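Local coordinates for protein lactaldehyde dehydrogenase (Methanocaldococcus jannaschii, PDB 3PQA) that oxidises lactaldehyde to lactate with NAD as preferred electron acceptor, a step in the biosynthesis of coenzyme F420, and works as a homotetramer, at residues N248-D253 against I281-S286; K290-F295 against I376-E381. All coordinates share one frame; numbering follows the deposited sequence.

Contact 1: N248-D253 against I281-S286; sequences NIVLKD and ILVDES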
loop_
_atom_site.group_PDB
_atom_site.type_symbol
_atom_site.label_atom_id
_atom_site.label_comp_id
_atom_site.label_asym_id
_atom_site.label_seq_id
_atom_site.Cartn_x
_atom_site.Cartn_y
_atom_site.Cartn_z
ATOM N N ASN B 248 -10.822 -18.604 25.103
ATOM C CA ASN B 248 -9.855 -19.478 24.464
ATOM C C ASN B 248 -10.528 -20.830 24.295
ATOM O O ASN B 248 -10.927 -21.428 25.261
ATOM C CB ASN B 248 -8.597 -19.588 25.338
ATOM C CG ASN B 248 -7.728 -18.323 25.302
ATOM O OD1 ASN B 248 -6.611 -18.357 24.785
ATOM N ND2 ASN B 248 -8.220 -17.215 25.877
ATOM N N ILE B 249 -10.596 -21.314 23.056
ATOM C CA ILE B 249 -11.450 -22.442 22.681
ATOM C C ILE B 249 -10.577 -23.626 22.326
ATOM O O ILE B 249 -9.667 -23.489 21.530
ATOM C CB ILE B 249 -12.299 -22.063 21.440
ATOM C CG1 ILE B 249 -13.306 -20.977 21.829
ATOM C CG2 ILE B 249 -12.951 -23.320 20.780
ATOM C CD1 ILE B 249 -13.902 -20.205 20.663
ATOM N N VAL B 250 -10.869 -24.786 22.908
ATOM C CA VAL B 250 -10.063 -25.976 22.646
ATOM C C VAL B 250 -10.992 -26.998 22.021
ATOM O O VAL B 250 -11.858 -27.551 22.717
ATOM C CB VAL B 250 -9.442 -26.549 23.941
ATOM C CG1 VAL B 250 -8.621 -27.834 23.658
ATOM C CG2 VAL B 250 -8.568 -25.509 24.639
ATOM N N LEU B 251 -10.833 -27.230 20.718
ATOM C CA LEU B 251 -11.659 -28.226 20.016
ATOM C C LEU B 251 -11.137 -29.644 20.272
ATOM O O LEU B 251 -10.001 -29.823 20.688
ATOM C CB LEU B 251 -11.724 -27.947 18.513
ATOM C CG LEU B 251 -12.328 -26.601 18.089
ATOM C CD1 LEU B 251 -12.595 -26.601 16.597
ATOM C CD2 LEU B 251 -13.618 -26.336 18.830
ATOM N N LYS B 252 -11.965 -30.647 20.011
ATOM C CA LYS B 252 -11.604 -32.028 20.346
ATOM C C LYS B 252 -10.409 -32.570 19.558
ATOM O O LYS B 252 -9.813 -33.562 19.964
ATOM C CB LYS B 252 -12.813 -32.961 20.200
ATOM C CG LYS B 252 -13.321 -33.121 18.773
ATOM C CD LYS B 252 -14.584 -33.992 18.751
ATOM C CE LYS B 252 -15.128 -34.145 17.340
ATOM N NZ LYS B 252 -15.704 -32.858 16.821
ATOM N N ASP B 253 -10.070 -31.935 18.436
ATOM C CA ASP B 253 -8.920 -32.370 17.653
ATOM C C ASP B 253 -7.624 -31.606 17.977
ATOM O O ASP B 253 -6.612 -31.790 17.299
ATOM C CB ASP B 253 -9.223 -32.278 16.154
ATOM C CG ASP B 253 -9.246 -30.852 15.657
ATOM O OD1 ASP B 253 -9.844 -29.984 16.341
ATOM O OD2 ASP B 253 -8.644 -30.593 14.599
ATOM N N ILE B 281 -11.778 -20.606 29.355
ATOM C CA ILE B 281 -11.396 -21.673 28.422
ATOM C C ILE B 281 -12.669 -22.461 28.156
ATOM O O ILE B 281 -13.322 -22.908 29.117
ATOM C CB ILE B 281 -10.286 -22.614 28.996
ATOM C CG1 ILE B 281 -9.014 -21.816 29.304
ATOM C CG2 ILE B 281 -9.987 -23.792 28.034
ATOM C CD1 ILE B 281 -7.907 -22.624 29.978
ATOM N N LEU B 282 -13.032 -22.575 26.876
ATOM C CA LEU B 282 -14.098 -23.462 26.428
ATOM C C LEU B 282 -13.445 -24.719 25.868
ATOM O O LEU B 282 -12.569 -24.637 25.009
ATOM C CB LEU B 282 -14.985 -22.770 25.382
ATOM C CG LEU B 282 -15.427 -21.339 25.701
ATOM C CD1 LEU B 282 -16.299 -20.781 24.576
ATOM C CD2 LEU B 282 -16.174 -21.308 27.024
ATOM N N VAL B 283 -13.856 -25.879 26.369
ATOM C CA VAL B 283 -13.235 -27.133 25.961
ATOM C C VAL B 283 -14.303 -28.151 25.583
ATOM O O VAL B 283 -15.331 -28.260 26.247
ATOM C CB VAL B 283 -12.243 -27.678 27.046
ATOM C CG1 VAL B 283 -12.949 -27.936 28.390
ATOM C CG2 VAL B 283 -11.500 -28.920 26.543
ATOM N N ASP B 284 -14.068 -28.870 24.491
ATOM C CA ASP B 284 -15.013 -29.899 24.062
ATOM C C ASP B 284 -15.241 -30.925 25.167
ATOM O O ASP B 284 -14.277 -31.393 25.775
ATOM C CB ASP B 284 -14.523 -30.608 22.806
ATOM C CG ASP B 284 -15.624 -31.410 22.143
ATOM O OD1 ASP B 284 -16.296 -30.851 21.259
ATOM O OD2 ASP B 284 -15.846 -32.578 22.533
ATOM N N GLU B 285 -16.511 -31.274 25.391
ATOM C CA GLU B 285 -16.909 -32.285 26.380
ATOM C C GLU B 285 -16.070 -33.544 26.294
ATOM O O GLU B 285 -15.704 -34.131 27.328
ATOM C CB GLU B 285 -18.380 -32.683 26.196
ATOM C CG GLU B 285 -19.363 -31.651 26.724
ATOM C CD GLU B 285 -20.820 -32.038 26.510
ATOM O OE1 GLU B 285 -21.086 -33.183 26.074
ATOM O OE2 GLU B 285 -21.698 -31.183 26.748
ATOM N N SER B 286 -15.783 -33.955 25.063
ATOM C CA SER B 286 -15.142 -35.238 24.809
ATOM C C SER B 286 -13.703 -35.282 25.346
ATOM O O SER B 286 -13.190 -36.362 25.642
ATOM C CB SER B 286 -15.192 -35.599 23.313
ATOM O OG SER B 286 -14.094 -35.043 22.604
HETATM O O HOH W 1 -14.645 -29.708 19.407
#

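Contact 2: K290-F295 against I376-E381; sequences KFIEMF and IIRTNE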
loop_
_atom_site.group_PDB
_atom_site.type_symbol
_atom_site.label_atom_id
_atom_site.label_comp_id
_atom_site.label_asym_id
_atom_site.label_seq_id
_atom_site.Cartn_x
_atom_site.Cartn_y
_atom_site.Cartn_z
ATOM N N LYS B 290 -9.428 -34.832 30.332
ATOM C CA LYS B 290 -8.002 -34.961 30.074
ATOM C C LYS B 290 -7.344 -33.594 30.056
ATOM O O LYS B 290 -6.268 -33.414 30.625
ATOM C CB LYS B 290 -7.737 -35.662 28.751
ATOM C CG LYS B 290 -8.102 -37.124 28.730
ATOM C CD LYS B 290 -7.669 -37.748 27.396
ATOM C CE LYS B 290 -8.253 -36.980 26.200
ATOM N NZ LYS B 290 -7.204 -36.726 25.181
ATOM N N PHE B 291 -7.999 -32.633 29.409
ATOM C CA PHE B 291 -7.441 -31.291 29.346
ATOM C C PHE B 291 -7.337 -30.673 30.733
ATOM O O PHE B 291 -6.302 -30.129 31.084
ATOM C CB PHE B 291 -8.248 -30.358 28.453
ATOM C CG PHE B 291 -7.761 -28.941 28.516
ATOM C CD1 PHE B 291 -6.687 -28.534 27.739
ATOM C CD2 PHE B 291 -8.338 -28.034 29.401
ATOM C CE1 PHE B 291 -6.206 -27.226 27.819
ATOM C CE2 PHE B 291 -7.876 -26.721 29.497
ATOM C CZ PHE B 291 -6.809 -26.312 28.711
ATOM N N ILE B 292 -8.415 -30.754 31.513
ATOM C CA ILE B 292 -8.421 -30.190 32.863
ATOM C C ILE B 292 -7.306 -30.792 33.735
ATOM O O ILE B 292 -6.571 -30.065 34.390
ATOM C CB ILE B 292 -9.811 -30.293 33.528
ATOM C CG1 ILE B 292 -10.795 -29.330 32.844
ATOM C CG2 ILE B 292 -9.712 -30.000 35.031
ATOM C CD1 ILE B 292 -12.289 -29.591 33.152
ATOM N N GLU B 293 -7.174 -32.115 33.720
ATOM C CA GLU B 293 -6.129 -32.776 34.494
ATOM C C GLU B 293 -4.738 -32.262 34.097
ATOM O O GLU B 293 -3.927 -31.917 34.966
ATOM C CB GLU B 293 -6.205 -34.301 34.335
ATOM C CG GLU B 293 -5.172 -35.044 35.160
ATOM C CD GLU B 293 -5.009 -36.506 34.764
ATOM O OE1 GLU B 293 -4.213 -37.192 35.423
ATOM O OE2 GLU B 293 -5.647 -36.963 33.795
ATOM N N MET B 294 -4.472 -32.196 32.790
ATOM C CA MET B 294 -3.177 -31.732 32.291
ATOM C C MET B 294 -2.929 -30.264 32.688
ATOM O O MET B 294 -1.831 -29.900 33.107
ATOM C CB MET B 294 -3.069 -31.903 30.760
ATOM C CG MET B 294 -3.146 -33.355 30.239
ATOM S SD MET B 294 -3.458 -33.498 28.442
ATOM C CE MET B 294 -1.932 -32.857 27.802
ATOM N N PHE B 295 -3.966 -29.436 32.570
ATOM C CA PHE B 295 -3.865 -28.000 32.825
ATOM C C PHE B 295 -3.638 -27.692 34.311
ATOM O O PHE B 295 -2.749 -26.926 34.657
ATOM C CB PHE B 295 -5.114 -27.307 32.283
ATOM C CG PHE B 295 -5.074 -25.802 32.364
ATOM C CD1 PHE B 295 -4.207 -25.064 31.557
ATOM C CD2 PHE B 295 -5.930 -25.135 33.224
ATOM C CE1 PHE B 295 -4.192 -23.670 31.626
ATOM C CE2 PHE B 295 -5.934 -23.747 33.304
ATOM C CZ PHE B 295 -5.058 -23.009 32.506
ATOM N N ILE B 376 -13.166 -22.726 33.420
ATOM C CA ILE B 376 -13.168 -23.681 32.320
ATOM C C ILE B 376 -14.601 -24.168 32.170
ATOM O O ILE B 376 -15.226 -24.556 33.163
ATOM C CB ILE B 376 -12.242 -24.886 32.608
ATOM C CG1 ILE B 376 -10.780 -24.414 32.744
ATOM C CG2 ILE B 376 -12.387 -25.950 31.497
ATOM C CD1 ILE B 376 -9.815 -25.461 33.262
ATOM N N ILE B 377 -15.119 -24.134 30.942
ATOM C CA ILE B 377 -16.485 -24.538 30.662
ATOM C C ILE B 377 -16.450 -25.661 29.651
ATOM O O ILE B 377 -15.918 -25.489 28.548
ATOM C CB ILE B 377 -17.329 -23.377 30.075
ATOM C CG1 ILE B 377 -17.344 -22.166 31.015
ATOM C CG2 ILE B 377 -18.746 -23.860 29.707
ATOM C CD1 ILE B 377 -16.136 -21.221 30.835
ATOM N N ARG B 378 -16.993 -26.821 30.012
ATOM C CA ARG B 378 -17.053 -27.912 29.040
ATOM C C ARG B 378 -18.345 -27.790 28.240
ATOM O O ARG B 378 -19.413 -27.516 28.798
ATOM C CB ARG B 378 -16.896 -29.297 29.697
ATOM C CG ARG B 378 -18.146 -29.871 30.346
ATOM C CD ARG B 378 -17.856 -31.253 30.913
ATOM N NE ARG B 378 -16.872 -31.197 31.994
ATOM C CZ ARG B 378 -16.058 -32.194 32.335
ATOM N NH1 ARG B 378 -15.196 -32.033 33.336
ATOM N NH2 ARG B 378 -16.096 -33.350 31.676
ATOM N N THR B 379 -18.247 -27.941 26.926
ATOM C CA THR B 379 -19.402 -27.748 26.076
ATOM C C THR B 379 -19.266 -28.488 24.752
ATOM O O THR B 379 -18.246 -29.120 24.495
ATOM C CB THR B 379 -19.665 -26.234 25.830
ATOM O OG1 THR B 379 -20.912 -26.083 25.152
ATOM C CG2 THR B 379 -18.558 -25.619 25.009
ATOM N N ASN B 380 -20.293 -28.410 23.913
ATOM C CA ASN B 380 -20.175 -28.938 22.566
ATOM C C ASN B 380 -19.713 -27.878 21.571
ATOM O O ASN B 380 -19.870 -26.680 21.799
ATOM C CB ASN B 380 -21.479 -29.587 22.120
ATOM C CG ASN B 380 -21.719 -30.909 22.809
ATOM O OD1 ASN B 380 -20.864 -31.803 22.783
ATOM N ND2 ASN B 380 -22.883 -31.047 23.432
ATOM N N GLU B 381 -19.155 -28.329 20.461
ATOM C CA GLU B 381 -18.555 -27.404 19.507
ATOM C C GLU B 381 -19.520 -26.299 19.061
ATOM O O GLU B 381 -19.145 -25.121 19.001
ATOM C CB GLU B 381 -18.041 -28.167 18.301
ATOM C CG GLU B 381 -17.237 -27.310 17.371
ATOM C CD GLU B 381 -16.585 -28.125 16.303
ATOM O OE1 GLU B 381 -15.909 -29.135 16.634
ATOM O OE2 GLU B 381 -16.746 -27.732 15.145
#

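Contact 1: N248-D253 against I281-S286
The carboxylate of Asp284 carries Lys252 CB squarely over one face, 3.8 Å from Asp284 CG. A water standing above that same face bridges the segments: it accepts a hydrogen bond from Lys252 N and donates one to Asp284 OD1 at 2.7 Å. From the other side of the plane, Ser286 N reaches the anti side of Asp284 OD2 at 2.9 Å, 26° out of plane, and closes an Asx turn. With CG anti to the backbone N (chi1 -165°), the carboxylate can serve both partners; an alanine here would probably leave the bridging water without its acceptor and the turn without its side-chain bond. Upstream, two parallel strands run in register, joined by the right-handed beta-alpha-beta crossover, through helix 256-268, that is usual in parallel alpha/beta sheets. Leu282 N bonds to Asn248 O, Val250 N to Leu282 O at 2.7 Å, and Asp284 N to Val250 O. On one face of this sheet Val250 CG2 and Ile281 CG2 lie side by side at 4.1 Å, packed with Leu263 of that helix. On the other, Ile249 CG1 meets Leu282 CD1 at 4.1 Å, while helix 384-388 covers both residues.

Contact 2: K290-F295 against I376-E381
Ile376 reaches from its strand into the side of helix 288-300, where Ile292, Phe291 and Phe295 receive it. Its CG1 lies beside the backbone N (chi1 -63°) and the chain beyond is extended, which carries CD1 forward among the three helix residues while CG2 branches to another side. Ile292 adopts the same conformation, and the two isoleucines lie alongside one another, pointing opposite ways: Ile292 CG1 lies 4.0 Å from Ile376 CG2 and also 4.0 Å from Ile376 CD1. The two rings complete the setting for that methyl. Ile376 CD1 comes to the edge of the Phe291 ring, near its plane, 4.4 Å from Phe291 CE2, and approaches Phe295 CD2 obliquely at 3.9 Å. Phe295 CB in turn rests over one face of the Phe291 ring, toward its rim, so one turn of helix packs on itself as well as on the strand. Arg378 curls back by a bend at chi3 (64°), which brings NH1 to 3.8 Å from Ile292 CD1, the two side chains crossing at about a right angle. The axes of helix 290-295 and strand 376-379 run nearly antiparallel, at 162°, and come within 10.8 Å, the layered packing of an alpha/beta domain. Ile355 of the adjacent strand extends the same apolar layer. No hydrogen bond joins the segments; the guanidinium finds its charged partners in Glu357 and Asp289, so the fit between helix and strand rests on shape and dispersion, with the arginine's charge probably balanced at the border of the apolar patch.

How the contacts relate
Contact 1 pairs two strands of a sheet and contact 2 packs a helix on that sheet; their centres lie about 6 Å apart. Strand 278-284, which closes contact 1, leads directly into helix 288-300, which opens contact 2, and strand 373-379 lies beside strand 278-284 in the same sheet. Ile281 O and Ile377 N, 2.8 Å apart, and Glu285 N and Thr379 O, 2.9 Å apart, probably hydrogen-bond the two contacts together, while Val283 CG1 packs on Ile376 CG2 at 3.7 Å. Of the two, contact 1 comes nearer to catalysis: the side chain of Asn248, bonded to Ser425, is about 12 Å from that of Cys275, the probable catalytic cysteine. Contact 2 is structural packing away from the active site.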